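Side-chain contacts in Lmo1499 protein (Listeria monocytogenes, PDB 4IIW), which probably cleaves nascent peptidoglycan strands endolytically as a membrane-bound lytic transglycosylase of the MltG family, ending their elongation: residues K207-L212 with M217-F222; S227-E232 with M305-Y310. One frame throughout, in Å; residues are numbered along the deposited sequence.

Contact 1: K207-L212 with M217-F222; sequences KYRDEL and MSVHKF
Leu212 and Phe222 form the apolar centre of this contact. Leu212 CD2 lies 3.8 Å from Phe222 CB and 4.2 Å from the centroid of the ring. This is an off-centre CH-pi contact. Leu212 CD2 also reaches Met217 CB, at 4.0 Å. Tyr208 meets the far end of the phenyl ring, with Phe222 CZ over one face of the tyrosine and 3.9 Å from Tyr208 CD2. The two rings meet obliquely, their planes at 56°. Phe222 CG is anti to the backbone N (chi1 170°), which carries the ring across to both partners. Leu309 of helix 302-309 also packs on Tyr208, Leu212 and Phe222.

Further out, Arg209 NH1 passes 3.9 Å from Val219 CG2. The guanidinium takes its polar partners elsewhere: Glu157 O, Thr158 OG1 and a salt bridge to Asp202. Tyr208 OH bonds to Asp302.

The backbone closes the turn. Met217 N donates to Leu212 O at 3.0 Å, with an N-H...O angle of 164°. Ser218 is the N-cap of helix 219-232, and its OG accepts from Lys221 N at 2.9 Å. Two successive helices are thus joined by a short connection. Apart from Arg209 NH1 on Val219, the side chains meet through carbon. The one hydrogen bond between the segments is of the backbone. The polar ends of Tyr208 and Arg209 tie the connection to other parts of the chain.

Contact 2: S227-E232 with M305-Y310; sequences SIIEKE and MEAALY
Ile229 carries its helix's side of this buried contact, against Ala307 and Ala308 of the other helix. The tight part is at its CD1 methyl. Ile229 CD1 lies 3.7 Å from Ala308 N and 3.9 Å from Ala307 CB. Ala308 CB is 4.1 Å from Ile229 CD1. Ile229 CG2 adds a looser touch on Ala307 CB at 4.2 Å. CG1 sits anti to the carbonyl carbon (chi1 -64°) and the chain runs on extended, which brings CD1 up to the backbone of the second helix. The two alanines have no bulk beyond CB, so the methyl can reach the main chain between them.

The contact is a plain helix-helix packing within the YceG-like family region. It joins helix 219-232 to helix 302-309, and Arg239 and Ala243 of helix 239-251 also touch Ile229. No hydrogen bond crosses between the segments.

The other side is looser. Glu230 OE1 stays 5.8 Å from Met305 N and bonds instead to Ser304 OG and Gly301 N. Helix 302-309 ends at Leu309 and leads on to the exposed Tyr310. Glu232, predicted to be important for catalytic activity, is also turned elsewhere: its OE2 bonds to Thr258 OG1.

From the N terminus, contact 1 comes first and is local. It closes the short connection between helix 209-215 and helix 219-232, with four residues between its segments. Contact 2 opens later on that second helix and closes a much longer loop of 72 residues, which brings back helix 302-309. The two are in series, so they neither nest nor cross. The centres of contact 1 and contact 2 are about 12 Å apart, and the two contacts touch directly. Phe222 CE1 lies 3.5 Å from Met305 O. Helix 219-232 is shared, with its early turns in contact 1 and its last turns in contact 2. Helix 302-309 packs against both.

Contact 1: K207-L212 with M217-F222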
# COMPACT_ATOMS: atom_id res chain seq x y z
N LYS B 207 24.28 7.83 -62.17
CA LYS B 207 25.22 6.84 -62.69
C LYS B 207 24.58 5.79 -63.61
O LYS B 207 25.28 5.17 -64.42
CB LYS B 207 25.97 6.16 -61.54
CG LYS B 207 25.07 5.49 -60.51
CD LYS B 207 25.87 4.91 -59.37
CE LYS B 207 24.97 4.47 -58.22
NZ LYS B 207 25.74 3.92 -57.08
N TYR B 208 23.27 5.60 -63.50
CA TYR B 208 22.59 4.62 -64.34
C TYR B 208 22.01 5.22 -65.62
O TYR B 208 21.54 4.47 -66.48
CB TYR B 208 21.44 3.95 -63.57
CG TYR B 208 21.85 3.30 -62.28
CD1 TYR B 208 22.68 2.20 -62.27
CD2 TYR B 208 21.37 3.78 -61.06
CE1 TYR B 208 23.05 1.60 -61.07
CE2 TYR B 208 21.74 3.19 -59.87
CZ TYR B 208 22.57 2.10 -59.88
OH TYR B 208 22.92 1.51 -58.69
N ARG B 209 22.04 6.55 -65.74
CA ARG B 209 21.47 7.26 -66.90
C ARG B 209 21.89 6.68 -68.23
O ARG B 209 21.05 6.40 -69.07
CB ARG B 209 21.88 8.74 -66.93
CG ARG B 209 21.46 9.57 -65.74
CD ARG B 209 19.95 9.75 -65.63
NE ARG B 209 19.63 10.64 -64.51
CZ ARG B 209 18.40 10.98 -64.14
NH1 ARG B 209 17.36 10.51 -64.81
NH2 ARG B 209 18.23 11.80 -63.10
N ASP B 210 23.19 6.52 -68.43
CA ASP B 210 23.71 6.02 -69.68
C ASP B 210 23.16 4.64 -70.02
O ASP B 210 22.84 4.37 -71.18
CB ASP B 210 25.25 5.99 -69.68
CG ASP B 210 25.87 7.39 -69.68
OD1 ASP B 210 25.16 8.38 -69.37
OD2 ASP B 210 27.08 7.50 -69.99
N GLU B 211 23.04 3.75 -69.03
CA GLU B 211 22.53 2.42 -69.32
C GLU B 211 21.00 2.47 -69.59
O GLU B 211 20.51 1.79 -70.49
CB GLU B 211 22.90 1.43 -68.22
CG GLU B 211 22.55 -0.02 -68.56
CD GLU B 211 23.28 -0.58 -69.81
OE1 GLU B 211 24.43 -0.15 -70.11
OE2 GLU B 211 22.71 -1.47 -70.48
N LEU B 212 20.27 3.29 -68.84
CA LEU B 212 18.83 3.46 -69.07
C LEU B 212 18.54 3.93 -70.51
O LEU B 212 17.62 3.41 -71.16
CB LEU B 212 18.27 4.46 -68.09
CG LEU B 212 18.21 4.01 -66.63
CD1 LEU B 212 17.93 5.20 -65.74
CD2 LEU B 212 17.17 2.91 -66.45
N MSE B 217 14.88 2.28 -71.12
CA MSE B 217 14.08 1.92 -69.98
C MSE B 217 13.78 3.22 -69.26
O MSE B 217 14.70 3.99 -68.95
CB MSE B 217 14.85 0.97 -69.07
CG MSE B 217 14.01 0.30 -68.03
SE MSE B 217 15.05 -0.96 -67.01
CE MSE B 217 13.54 -2.02 -66.32
N SER B 218 12.50 3.48 -69.00
CA SER B 218 12.10 4.70 -68.31
C SER B 218 12.56 4.61 -66.87
O SER B 218 12.78 3.50 -66.37
CB SER B 218 10.59 4.86 -68.35
OG SER B 218 9.97 3.82 -67.61
N VAL B 219 12.72 5.74 -66.21
CA VAL B 219 13.08 5.72 -64.80
C VAL B 219 11.98 4.97 -64.04
O VAL B 219 12.25 4.20 -63.12
CB VAL B 219 13.27 7.13 -64.20
CG1 VAL B 219 13.44 7.05 -62.70
CG2 VAL B 219 14.48 7.87 -64.86
N HIS B 220 10.74 5.15 -64.48
CA HIS B 220 9.61 4.53 -63.79
C HIS B 220 9.62 3.00 -63.87
O HIS B 220 9.39 2.34 -62.85
CB HIS B 220 8.30 5.11 -64.30
CG HIS B 220 7.12 4.76 -63.45
ND1 HIS B 220 6.96 5.25 -62.16
CD2 HIS B 220 6.02 4.00 -63.70
CE1 HIS B 220 5.82 4.80 -61.67
NE2 HIS B 220 5.23 4.05 -62.58
N LYS B 221 9.85 2.43 -65.05
CA LYS B 221 9.91 0.95 -65.13
C LYS B 221 11.15 0.45 -64.40
O LYS B 221 11.13 -0.58 -63.76
CB LYS B 221 9.84 0.44 -66.59
CG LYS B 221 8.44 0.62 -67.18
CD LYS B 221 8.26 0.01 -68.54
CE LYS B 221 6.80 0.13 -68.98
NZ LYS B 221 6.55 -0.33 -70.39
N PHE B 222 12.22 1.23 -64.46
CA PHE B 222 13.45 0.91 -63.75
C PHE B 222 13.22 0.76 -62.26
O PHE B 222 13.60 -0.24 -61.67
CB PHE B 222 14.47 2.03 -63.99
CG PHE B 222 15.70 1.94 -63.13
CD1 PHE B 222 16.47 0.79 -63.10
CD2 PHE B 222 16.14 3.06 -62.42
CE1 PHE B 222 17.63 0.72 -62.34
CE2 PHE B 222 17.30 3.01 -61.66
CZ PHE B 222 18.04 1.83 -61.62

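Contact 2: S227-E232 with M305-Y310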
# COMPACT_ATOMS: atom_id res chain seq x y z
N SER B 227 12.10 -2.43 -57.30
CA SER B 227 11.30 -2.68 -56.09
C SER B 227 10.82 -4.12 -55.93
O SER B 227 10.85 -4.66 -54.81
CB SER B 227 10.09 -1.74 -56.01
OG SER B 227 9.19 -2.00 -57.06
N ILE B 228 10.35 -4.75 -57.01
CA ILE B 228 9.88 -6.12 -56.90
C ILE B 228 11.08 -7.02 -56.60
O ILE B 228 10.93 -8.05 -55.93
CB ILE B 228 9.04 -6.60 -58.10
CG1 ILE B 228 9.86 -6.71 -59.38
CG2 ILE B 228 7.90 -5.65 -58.35
CD1 ILE B 228 9.02 -7.22 -60.55
N ILE B 229 12.27 -6.61 -57.07
CA ILE B 229 13.51 -7.35 -56.79
C ILE B 229 13.87 -7.16 -55.32
O ILE B 229 14.22 -8.12 -54.64
CB ILE B 229 14.72 -6.91 -57.67
CG1 ILE B 229 14.47 -7.20 -59.16
CG2 ILE B 229 15.98 -7.63 -57.28
CD1 ILE B 229 15.55 -6.62 -60.09
N GLU B 230 13.76 -5.91 -54.84
CA GLU B 230 14.08 -5.59 -53.43
C GLU B 230 13.25 -6.41 -52.43
O GLU B 230 13.82 -7.06 -51.56
CB GLU B 230 13.87 -4.10 -53.15
CG GLU B 230 14.34 -3.64 -51.75
CD GLU B 230 15.85 -3.50 -51.64
OE1 GLU B 230 16.50 -3.27 -52.67
OE2 GLU B 230 16.39 -3.59 -50.50
N LYS B 231 11.93 -6.39 -52.56
CA LYS B 231 11.06 -7.11 -51.62
C LYS B 231 11.18 -8.63 -51.69
O LYS B 231 10.75 -9.31 -50.77
CB LYS B 231 9.59 -6.71 -51.80
CG LYS B 231 9.26 -5.23 -51.59
CD LYS B 231 9.76 -4.68 -50.27
CE LYS B 231 9.18 -5.39 -49.04
NZ LYS B 231 9.77 -4.85 -47.77
N GLU B 232 11.77 -9.17 -52.76
CA GLU B 232 11.92 -10.64 -52.90
C GLU B 232 13.28 -11.20 -52.46
O GLU B 232 13.46 -12.41 -52.43
CB GLU B 232 11.63 -11.08 -54.35
CG GLU B 232 10.15 -11.14 -54.74
CD GLU B 232 9.40 -12.35 -54.16
OE1 GLU B 232 9.76 -12.81 -53.06
OE2 GLU B 232 8.45 -12.83 -54.82
N MSE B 305 18.95 -2.04 -57.76
CA MSE B 305 19.00 -1.24 -58.97
C MSE B 305 19.95 -1.86 -60.00
O MSE B 305 19.59 -1.95 -61.16
CB MSE B 305 19.34 0.21 -58.65
CG MSE B 305 18.17 0.94 -58.03
SE MSE B 305 18.60 2.75 -57.53
CE MSE B 305 16.91 3.23 -56.68
N GLU B 306 21.15 -2.28 -59.57
CA GLU B 306 22.08 -2.98 -60.47
C GLU B 306 21.44 -4.21 -61.08
O GLU B 306 21.62 -4.49 -62.26
CB GLU B 306 23.37 -3.44 -59.78
CG GLU B 306 24.64 -2.67 -60.14
CD GLU B 306 25.89 -3.54 -59.91
OE1 GLU B 306 26.96 -3.25 -60.51
OE2 GLU B 306 25.80 -4.54 -59.16
N ALA B 307 20.74 -4.97 -60.25
CA ALA B 307 20.08 -6.18 -60.72
C ALA B 307 19.08 -5.87 -61.84
O ALA B 307 18.99 -6.62 -62.81
CB ALA B 307 19.38 -6.88 -59.56
N ALA B 308 18.37 -4.77 -61.71
CA ALA B 308 17.36 -4.40 -62.69
C ALA B 308 17.98 -4.08 -64.03
O ALA B 308 17.46 -4.47 -65.05
CB ALA B 308 16.51 -3.19 -62.19
N LEU B 309 19.10 -3.36 -64.03
CA LEU B 309 19.78 -2.98 -65.26
C LEU B 309 20.75 -4.03 -65.80
O LEU B 309 20.98 -4.10 -67.00
CB LEU B 309 20.56 -1.68 -65.06
CG LEU B 309 19.74 -0.42 -64.93
CD1 LEU B 309 20.67 0.77 -64.80
CD2 LEU B 309 18.81 -0.25 -66.14
N TYR B 310 21.31 -4.83 -64.90
CA TYR B 310 22.30 -5.84 -65.29
C TYR B 310 21.96 -7.21 -64.75
O TYR B 310 22.66 -7.74 -63.91
CB TYR B 310 23.67 -5.43 -64.75
CG TYR B 310 24.17 -4.10 -65.25
CD1 TYR B 310 24.02 -2.95 -64.48
CD2 TYR B 310 24.80 -3.99 -66.49
CE1 TYR B 310 24.48 -1.73 -64.93
CE2 TYR B 310 25.26 -2.77 -66.94
CZ TYR B 310 25.10 -1.65 -66.16
OH TYR B 310 25.55 -0.44 -66.60